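Local coordinates for putative (Helicobacter pylori J99, PDB 4R7K), which is of unknown function but belongs to the SRPBCC superfamily, whose helix-grip fold often encloses a pocket for hydrophobic ligands, at residues V46-I51 / G178-L183; K53-N58 / V151-Q156; K59-L64 / W141-L146. All coordinates share one frame; numbering follows the deposited sequence. Where two conformers were deposited one is given.

Interaction 1: residues V46-I51 / G178-L183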
loop_
_atom_site.group_PDB
_atom_site.type_symbol
_atom_site.label_atom_id
_atom_site.label_comp_id
_atom_site.label_asym_id
_atom_site.label_seq_id
_atom_site.Cartn_x
_atom_site.Cartn_y
_atom_site.Cartn_z
ATOM N N VAL A 46 -12.433 9.216 -4.533
ATOM C CA VAL A 46 -11.228 9.120 -3.723
ATOM C C VAL A 46 -11.106 10.397 -2.894
ATOM O O VAL A 46 -11.343 11.476 -3.426
ATOM C CB VAL A 46 -10.006 9.040 -4.643
ATOM C CG1 VAL A 46 -8.762 8.710 -3.851
ATOM C CG2 VAL A 46 -10.245 8.012 -5.743
ATOM N N SER A 47 -10.769 10.269 -1.605
ATOM C CA SER A 47 -10.566 11.427 -0.736
ATOM C C SER A 47 -9.315 11.252 0.117
ATOM O O SER A 47 -9.124 10.209 0.767
ATOM C CB SER A 47 -11.816 11.623 0.158
ATOM O OG SER A 47 -11.696 12.776 0.973
ATOM N N ASN A 48 -8.461 12.274 0.084
ATOM C CA ASN A 48 -7.276 12.344 0.882
ATOM C C ASN A 48 -7.158 13.744 1.512
ATOM O O ASN A 48 -7.548 14.751 0.897
ATOM C CB ASN A 48 -6.038 12.080 0.018
ATOM C CG ASN A 48 -6.034 10.698 -0.596
ATOM O OD1 ASN A 48 -6.655 10.455 -1.620
ATOM N ND2 ASN A 48 -5.307 9.803 0.006
ATOM N N GLU A 49 -6.546 13.827 2.691
ATOM C CA GLU A 49 -6.401 15.057 3.384
ATOM C C GLU A 49 -5.244 15.018 4.403
ATOM O O GLU A 49 -5.032 14.011 5.091
ATOM C CB GLU A 49 -7.688 15.334 4.148
ATOM C CG GLU A 49 -7.744 16.619 4.875
ATOM C CD GLU A 49 -8.976 16.740 5.773
ATOM O OE1 GLU A 49 -9.670 15.719 6.020
ATOM O OE2 GLU A 49 -9.265 17.871 6.226
ATOM N N VAL A 50 -4.502 16.111 4.451
ATOM C CA VAL A 50 -3.458 16.335 5.448
ATOM C C VAL A 50 -3.703 17.681 6.121
ATOM O O VAL A 50 -4.279 18.590 5.541
ATOM C CB VAL A 50 -2.050 16.291 4.871
ATOM C CG1 VAL A 50 -1.690 14.859 4.433
ATOM C CG2 VAL A 50 -1.889 17.289 3.757
ATOM N N ILE A 51 -3.249 17.805 7.362
ATOM C CA ILE A 51 -3.334 19.067 8.080
ATOM C C ILE A 51 -2.015 19.122 8.759
ATOM O O ILE A 51 -1.680 18.215 9.557
ATOM C CB ILE A 51 -4.485 19.132 9.068
ATOM C CG1 ILE A 51 -5.819 19.160 8.284
ATOM C CG2 ILE A 51 -4.376 20.389 9.925
ATOM C CD1 ILE A 51 -7.057 19.055 9.166
ATOM N N GLY A 178 -1.803 6.591 -4.117
ATOM C CA GLY A 178 -1.128 7.521 -5.020
ATOM C C GLY A 178 -1.392 8.967 -4.609
ATOM O O GLY A 178 -0.484 9.782 -4.541
ATOM N N HIS A 179 -2.636 9.281 -4.325
ATOM C CA HIS A 179 -2.960 10.643 -3.921
ATOM C C HIS A 179 -2.381 11.011 -2.579
ATOM O O HIS A 179 -1.958 12.178 -2.361
ATOM C CB HIS A 179 -4.440 10.862 -3.986
ATOM C CG HIS A 179 -4.928 11.070 -5.381
ATOM N ND1 HIS A 179 -6.172 11.583 -5.659
ATOM C CD2 HIS A 179 -4.286 10.962 -6.570
ATOM C CE1 HIS A 179 -6.320 11.675 -6.972
ATOM N NE2 HIS A 179 -5.180 11.332 -7.546
ATOM N N GLN A 180 -2.280 10.033 -1.689
ATOM C CA GLN A 180 -1.636 10.295 -0.407
ATOM C C GLN A 180 -0.188 10.661 -0.650
ATOM O O GLN A 180 0.379 11.517 0.056
ATOM C CB GLN A 180 -1.696 9.084 0.503
ATOM C CG GLN A 180 -1.354 9.421 1.934
ATOM C CD GLN A 180 -2.374 10.339 2.601
ATOM O OE1 GLN A 180 -3.577 10.339 2.278
ATOM N NE2 GLN A 180 -1.909 11.086 3.585
ATOM N N ALA A 181 0.442 9.956 -1.590
ATOM C CA ALA A 181 1.841 10.246 -1.931
ATOM C C ALA A 181 1.997 11.655 -2.510
ATOM O O ALA A 181 3.018 12.310 -2.286
ATOM C CB ALA A 181 2.406 9.201 -2.899
ATOM N N TRP A 182 0.988 12.110 -3.261
ATOM C CA TRP A 182 1.001 13.453 -3.848
ATOM C C TRP A 182 0.992 14.448 -2.695
ATOM O O TRP A 182 1.837 15.344 -2.647
ATOM C CB TRP A 182 -0.230 13.724 -4.723
ATOM C CG TRP A 182 -0.053 14.891 -5.694
ATOM C CD1 TRP A 182 0.656 16.039 -5.479
ATOM C CD2 TRP A 182 -0.694 15.053 -6.975
ATOM N NE1 TRP A 182 0.580 16.857 -6.580
ATOM C CE2 TRP A 182 -0.244 16.276 -7.512
ATOM C CE3 TRP A 182 -1.543 14.237 -7.755
ATOM C CZ2 TRP A 182 -0.645 16.735 -8.770
ATOM C CZ3 TRP A 182 -1.932 14.697 -9.020
ATOM C CH2 TRP A 182 -1.476 15.920 -9.511
ATOM N N LEU A 183 0.074 14.264 -1.743
ATOM C CA LEU A 183 -0.009 15.169 -0.592
ATOM C C LEU A 183 1.239 15.135 0.271
ATOM O O LEU A 183 1.736 16.185 0.667
ATOM C CB LEU A 183 -1.225 14.875 0.304
ATOM C CG LEU A 183 -2.618 14.989 -0.307
ATOM C CD1 LEU A 183 -3.629 14.733 0.759
ATOM C CD2 LEU A 183 -2.867 16.382 -0.858
HETATM O O HOH W 1 -7.738 11.979 -3.548
HETATM O O HOH W 2 -5.944 11.107 3.725
#

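Interaction 2: residues K53-N58 / V151-Q156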
loop_
_atom_site.group_PDB
_atom_site.type_symbol
_atom_site.label_atom_id
_atom_site.label_comp_id
_atom_site.label_asym_id
_atom_site.label_seq_id
_atom_site.Cartn_x
_atom_site.Cartn_y
_atom_site.Cartn_z
ATOM N N LYS A 53 1.164 21.604 10.592
ATOM C CA LYS A 53 1.531 22.776 11.391
ATOM C C LYS A 53 2.783 23.416 10.833
ATOM O O LYS A 53 3.689 22.722 10.433
ATOM C CB LYS A 53 1.790 22.307 12.834
ATOM C CG LYS A 53 2.170 23.363 13.879
ATOM C CD LYS A 53 0.971 24.053 14.470
ATOM C CE LYS A 53 1.360 24.796 15.747
ATOM N NZ LYS A 53 0.196 25.520 16.313
ATOM N N GLY A 54 2.810 24.750 10.781
ATOM C CA GLY A 54 4.013 25.498 10.357
ATOM C C GLY A 54 4.298 25.509 8.864
ATOM O O GLY A 54 5.349 25.947 8.436
ATOM N N LEU A 55 3.369 24.987 8.083
ATOM C CA LEU A 55 3.491 24.939 6.623
ATOM C C LEU A 55 2.995 26.275 6.059
ATOM O O LEU A 55 1.982 26.791 6.526
ATOM C CB LEU A 55 2.602 23.813 6.104
ATOM C CG LEU A 55 2.746 23.371 4.665
ATOM C CD1 LEU A 55 4.200 23.022 4.377
ATOM C CD2 LEU A 55 1.821 22.181 4.415
ATOM N N ASP A 56 3.692 26.829 5.067
ATOM C CA ASP A 56 3.291 28.101 4.487
ATOM C C ASP A 56 2.255 27.929 3.357
ATOM O O ASP A 56 2.500 27.240 2.361
ATOM C CB ASP A 56 4.506 28.869 3.940
ATOM C CG ASP A 56 4.120 30.245 3.496
ATOM O OD1 ASP A 56 3.753 31.043 4.376
ATOM O OD2 ASP A 56 4.100 30.505 2.285
ATOM N N PHE A 57 1.101 28.561 3.521
ATOM C CA PHE A 57 0.037 28.509 2.520
ATOM C C PHE A 57 0.538 28.888 1.136
ATOM O O PHE A 57 0.347 28.150 0.195
ATOM C CB PHE A 57 -1.119 29.422 2.926
ATOM C CG PHE A 57 -2.202 29.576 1.881
ATOM C CD1 PHE A 57 -3.220 28.638 1.772
ATOM C CD2 PHE A 57 -2.253 30.704 1.076
ATOM C CE1 PHE A 57 -4.228 28.796 0.840
ATOM C CE2 PHE A 57 -3.255 30.864 0.128
ATOM C CZ PHE A 57 -4.249 29.917 0.012
ATOM N N ASN A 58 1.159 30.055 1.021
ATOM C CA ASN A 58 1.631 30.535 -0.290
ATOM C C ASN A 58 2.542 29.552 -1.001
ATOM O O ASN A 58 2.424 29.343 -2.208
ATOM C CB ASN A 58 2.268 31.919 -0.148
ATOM C CG ASN A 58 1.217 33.022 -0.113
ATOM O OD1 ASN A 58 0.163 32.919 -0.776
ATOM N ND2 ASN A 58 1.488 34.073 0.626
ATOM N N VAL A 151 -1.946 24.363 7.913
ATOM C CA VAL A 151 -2.491 24.405 6.568
ATOM C C VAL A 151 -3.122 23.059 6.282
ATOM O O VAL A 151 -2.539 22.008 6.609
ATOM C CB VAL A 151 -1.400 24.718 5.529
ATOM C CG1 VAL A 151 -1.864 24.435 4.126
ATOM C CG2 VAL A 151 -0.914 26.157 5.680
ATOM N N ARG A 152 -4.337 23.107 5.736
ATOM C CA ARG A 152 -5.063 21.940 5.286
ATOM C C ARG A 152 -4.982 21.784 3.780
ATOM O O ARG A 152 -5.114 22.764 3.036
ATOM C CB ARG A 152 -6.529 22.071 5.668
ATOM C CG ARG A 152 -7.445 20.956 5.159
ATOM C CD ARG A 152 -8.879 21.309 5.540
ATOM N NE ARG A 152 -9.868 20.251 5.250
ATOM C CZ ARG A 152 -11.119 20.470 4.862
ATOM N NH1 ARG A 152 -11.543 21.697 4.637
ATOM N NH2 ARG A 152 -11.939 19.442 4.667
ATOM N N ILE A 153 -4.715 20.556 3.333
ATOM C CA ILE A 153 -4.723 20.222 1.926
ATOM C C ILE A 153 -5.697 19.058 1.725
ATOM O O ILE A 153 -5.457 17.940 2.191
ATOM C CB ILE A 153 -3.324 19.832 1.373
ATOM C CG1 ILE A 153 -2.277 20.849 1.767
ATOM C CG2 ILE A 153 -3.401 19.707 -0.145
ATOM C CD1 ILE A 153 -0.841 20.451 1.468
ATOM N N LEU A 154 -6.786 19.331 1.026
ATOM C CA LEU A 154 -7.806 18.348 0.746
ATOM C C LEU A 154 -7.811 18.124 -0.724
ATOM O O LEU A 154 -7.914 19.101 -1.494
ATOM C CB LEU A 154 -9.187 18.869 1.144
ATOM C CG LEU A 154 -10.424 18.002 0.770
ATOM C CD1 LEU A 154 -10.500 16.732 1.579
ATOM C CD2 LEU A 154 -11.706 18.788 0.983
ATOM N N THR A 155 -7.691 16.856 -1.140
ATOM C CA THR A 155 -7.822 16.535 -2.522
ATOM C C THR A 155 -8.813 15.354 -2.720
ATOM O O THR A 155 -8.758 14.312 -2.034
ATOM C CB THR A 155 -6.473 16.312 -3.213
ATOM O OG1 THR A 155 -6.682 16.304 -4.630
ATOM C CG2 THR A 155 -5.833 15.004 -2.781
ATOM N N GLN A 156 -9.711 15.535 -3.669
ATOM C CA GLN A 156 -10.769 14.575 -3.948
ATOM C C GLN A 156 -10.942 14.435 -5.414
ATOM O O GLN A 156 -10.843 15.416 -6.147
ATOM C CB GLN A 156 -12.091 15.006 -3.306
ATOM C CG GLN A 156 -12.031 15.159 -1.811
ATOM C CD GLN A 156 -13.356 15.532 -1.172
ATOM O OE1 GLN A 156 -14.145 16.325 -1.699
ATOM N NE2 GLN A 156 -13.603 14.956 -0.022
#

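Interaction 3: residues K59-L64 / W141-L146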
loop_
_atom_site.group_PDB
_atom_site.type_symbol
_atom_site.label_atom_id
_atom_site.label_comp_id
_atom_site.label_asym_id
_atom_site.label_seq_id
_atom_site.Cartn_x
_atom_site.Cartn_y
_atom_site.Cartn_z
ATOM N N LYS A 59 3.436 28.937 -0.248
ATOM C CA LYS A 59 4.383 27.999 -0.820
ATOM C C LYS A 59 3.670 26.753 -1.334
ATOM O O LYS A 59 3.990 26.232 -2.380
ATOM C CB LYS A 59 5.471 27.675 0.226
ATOM C CG LYS A 59 6.717 26.970 -0.291
ATOM C CD LYS A 59 7.419 27.668 -1.464
ATOM C CE LYS A 59 7.939 29.050 -1.149
ATOM N NZ LYS A 59 8.626 29.650 -2.331
ATOM N N VAL A 60 2.683 26.289 -0.602
ATOM C CA VAL A 60 1.936 25.115 -1.020
ATOM C C VAL A 60 1.192 25.404 -2.319
ATOM O O VAL A 60 1.239 24.613 -3.265
ATOM C CB VAL A 60 0.975 24.653 0.097
ATOM C CG1 VAL A 60 0.020 23.582 -0.418
ATOM C CG2 VAL A 60 1.768 24.153 1.290
ATOM N N VAL A 61 0.549 26.569 -2.390
ATOM C CA VAL A 61 -0.192 26.948 -3.593
ATOM C C VAL A 61 0.775 26.997 -4.794
ATOM O O VAL A 61 0.502 26.486 -5.884
ATOM C CB VAL A 61 -0.932 28.284 -3.379
ATOM C CG1 VAL A 61 -1.543 28.797 -4.665
ATOM C CG2 VAL A 61 -2.007 28.150 -2.327
ATOM N N GLN A 62 1.945 27.583 -4.575
ATOM C CA GLN A 62 2.906 27.677 -5.621
ATOM C C GLN A 62 3.310 26.319 -6.126
ATOM O O GLN A 62 3.394 26.106 -7.334
ATOM C CB GLN A 62 4.130 28.389 -5.088
ATOM C CG GLN A 62 5.211 28.505 -6.112
ATOM C CD GLN A 62 6.460 29.093 -5.543
ATOM O OE1 GLN A 62 6.554 29.352 -4.332
ATOM N NE2 GLN A 62 7.444 29.293 -6.405
ATOM N N HIS A 63 3.568 25.390 -5.212
ATOM C CA HIS A 63 4.039 24.068 -5.630
ATOM C C HIS A 63 2.960 23.162 -6.184
ATOM O O HIS A 63 3.270 22.150 -6.828
ATOM C CB HIS A 63 4.798 23.364 -4.527
ATOM C CG HIS A 63 6.075 24.034 -4.161
ATOM N ND1 HIS A 63 6.559 24.056 -2.876
ATOM C CD2 HIS A 63 6.971 24.711 -4.916
ATOM C CE1 HIS A 63 7.701 24.714 -2.850
ATOM N NE2 HIS A 63 7.968 25.133 -4.076
ATOM N N LEU A 64 1.713 23.521 -5.947
ATOM C CA LEU A 64 0.591 22.787 -6.528
ATOM C C LEU A 64 0.239 23.398 -7.881
ATOM O O LEU A 64 0.082 22.669 -8.858
ATOM C CB LEU A 64 -0.633 22.839 -5.621
ATOM C CG LEU A 64 -1.890 22.240 -6.236
ATOM C CD1 LEU A 64 -1.667 20.767 -6.552
ATOM C CD2 LEU A 64 -3.062 22.394 -5.287
ATOM N N TRP A 141 -9.083 20.231 -5.602
ATOM C CA TRP A 141 -8.195 20.530 -4.525
ATOM C C TRP A 141 -8.709 21.711 -3.757
ATOM O O TRP A 141 -9.259 22.685 -4.345
ATOM C CB TRP A 141 -6.797 20.907 -5.065
ATOM C CG TRP A 141 -6.041 19.870 -5.825
ATOM C CD1 TRP A 141 -6.237 19.508 -7.131
ATOM C CD2 TRP A 141 -4.913 19.108 -5.364
ATOM N NE1 TRP A 141 -5.307 18.556 -7.499
ATOM C CE2 TRP A 141 -4.488 18.294 -6.435
ATOM C CE3 TRP A 141 -4.204 19.050 -4.150
ATOM C CZ2 TRP A 141 -3.428 17.398 -6.314
ATOM C CZ3 TRP A 141 -3.158 18.139 -4.027
ATOM C CH2 TRP A 141 -2.761 17.354 -5.106
ATOM N N LEU A 142 -8.476 21.667 -2.448
ATOM C CA LEU A 142 -8.796 22.759 -1.554
ATOM C C LEU A 142 -7.653 22.895 -0.573
ATOM O O LEU A 142 -7.395 21.979 0.223
ATOM C CB LEU A 142 -10.109 22.492 -0.820
ATOM C CG LEU A 142 -10.755 23.721 -0.149
ATOM C CD1 LEU A 142 -12.229 23.411 0.134
ATOM C CD2 LEU A 142 -9.997 24.054 1.127
ATOM N N VAL A 143 -6.953 24.026 -0.656
ATOM C CA VAL A 143 -5.824 24.336 0.227
ATOM C C VAL A 143 -6.268 25.535 1.063
ATOM O O VAL A 143 -6.709 26.537 0.493
ATOM C CB VAL A 143 -4.547 24.718 -0.570
ATOM C CG1 VAL A 143 -3.384 24.991 0.396
ATOM C CG2 VAL A 143 -4.115 23.617 -1.535
ATOM N N GLU A 144 -6.175 25.441 2.397
ATOM C CA GLU A 144 -6.557 26.547 3.245
ATOM C C GLU A 144 -5.788 26.680 4.536
ATOM O O GLU A 144 -5.267 25.706 5.112
ATOM C CB GLU A 144 -8.061 26.524 3.571
ATOM C CG GLU A 144 -8.511 25.341 4.383
ATOM C CD GLU A 144 -9.999 25.405 4.722
ATOM O OE1 GLU A 144 -10.560 26.533 4.728
ATOM O OE2 GLU A 144 -10.604 24.335 4.999
ATOM N N LYS A 145 -5.695 27.927 4.968
ATOM C CA LYS A 145 -5.105 28.273 6.246
ATOM C C LYS A 145 -6.107 27.974 7.367
ATOM O O LYS A 145 -7.301 28.320 7.249
ATOM C CB LYS A 145 -4.855 29.768 6.287
ATOM C CG LYS A 145 -3.840 30.315 5.324
ATOM C CD LYS A 145 -3.687 31.815 5.634
ATOM C CE LYS A 145 -2.594 32.490 4.861
ATOM N NZ LYS A 145 -1.272 32.024 5.339
ATOM N N LEU A 146 -5.642 27.335 8.431
ATOM C CA LEU A 146 -6.479 27.016 9.583
ATOM C C LEU A 146 -5.872 27.726 10.779
ATOM O O LEU A 146 -4.713 28.138 10.729
ATOM C CB LEU A 146 -6.542 25.508 9.870
ATOM C CG LEU A 146 -7.107 24.568 8.801
ATOM C CD1 LEU A 146 -7.232 23.195 9.385
ATOM C CD2 LEU A 146 -8.444 25.088 8.305
#

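Interaction 1: residues V46-I51 / G178-L183
In the helix-grip fold a curved antiparallel sheet wraps round the long C-terminal helix; here strand 44-53, outermost in the sheet of its own chain, meets helix 174-190 mainly through Asn48, which touches His179, Gln180 and Leu183. The axes of the two short segments run 8.3 Å apart and only 26° from parallel, so successive inward residues of the strand follow the helix along its length. Asn48 ND2 gives a nearly straight bond to Gln180 OE1 (2.9 Å, 169° at the hydrogen), with the acceptor lying almost in the plane of the asparagine amide. Its second hydrogen bond goes to the backbone O of Leu176, one turn earlier in the helix. The glutamine reaches back because its chain bends at chi2 (66°), which swings OE1 toward the strand. There a water that accepts the N-H of Glu49 can donate to OE1, though other acceptors compete for its protons. On the other branch of Asn48, OD1 touches His179 CB at 3.3 Å, the two side chains crossing at about a right angle. Farther along, Leu183 CD1 fits against the backbone N of Glu49 at 3.6 Å and Asn48 CB at 3.7 Å, while Val50 CG1 packs on Leu183 CB. A water completes the polar side: it donates to Asn48 OD1 and pairs with His179 ND1, each at 2.7 Å.

Interaction 2: residues K53-N58 / V151-Q156
Val151, at the start of strand 150-160, carries this contact, and its side chain can be traced outward from the backbone into the turn of residues 53-58. CB lies 4.1 Å from Leu55 CB, the two meeting where the alpha carbons come within 6.0 Å. From there one methyl does most of the work. With CG1 anti to the backbone N (chi1 166°), CG2 is directed into the bend of the turn, where it sits 3.1 Å from Leu55 O and 3.8 Å from Phe57 N. The first of these is a close methyl-to-carbonyl approach rather than a polar bond. Phe57 CB, 4.3 Å from the same CG2, approaches from a second direction, so a single methyl is touched by the backbone just before the helix and by its first residue. Leu55 sends its own branch along the sheet: CD2 reaches Ile153 CD1 at 4.3 Å, two residues farther on the strand, and the leucine also packs on Ser190 of the C-terminal helix. Asp56 turns away from the strand and acts as the N-cap of helix 57-65, its OD2 taking the backbone N of Lys59. The apolar side of the turn is thus buried on the sheet while the acid at its outer side starts the helix. This is the passage from first sheet strand to first short helix, as in the Bet v 1-like helix-grip fold, where short helices follow that strand before the chain returns to the sheet.

Interaction 3: residues K59-L64 / W141-L146
The indole of Trp141 has Leu64 lying over one face: CD1 stands 3.6 Å above the centroid of the six-membered ring, only 4° off its normal, a well-centred CH-pi contact. The second methyl covers the same indole nearer its root, with Leu64 CD2 3.7 Å from Trp141 CE3. With CG anti to the backbone N (chi1 173°) the branch point of Leu64 extends toward the strand, and both methyls come to rest on the indole. Around the indole, His139 stacks with it and Trp182 of the C-terminal helix meets it edge-to-face, so an aromatic cluster joins the sheet to the C-terminal helix. The contact brings the short helix 57-65 of the helix-grip fold down on the inner face of strand 136-146; the axes of the segments 59-64 and 141-146 are 9.5 Å apart and nearly antiparallel at 166°. Val143, two residues along the strand from Trp141, supplies the other half of the interface through its two branches. Its CG2 lies 4.1 Å from Leu64 CD2, so CD2 touches both the valine and the indole. The other methyl, Val143 CG1, meets Val60 CG1 at 3.8 Å and is flanked more loosely by Val61 CG2 at 4.4 Å.

Interactions 1, 2 and 3 show how one sheet serves two helices: strands 44-53, 150-160 and 136-146 are successive neighbours in it. The centres of interactions 2 and 3 are about 5 Å apart, and that of interaction 1 lies about 11 and 13 Å from them. Leu183 joins all three, its CD2 reaching Ile153 CG2 at 3.4 Å and Trp141 CZ3 at 3.6 Å. On the sheet face turned away from the helices, Arg152 bridges the strands through charge: NE meets Glu49 OE2 at 2.6 Å and NH1 meets Glu144 OE2 at 2.8 Å. Relatives of this fold commonly bind ligands between the sheet and the C-terminal helix, but no such site is established here.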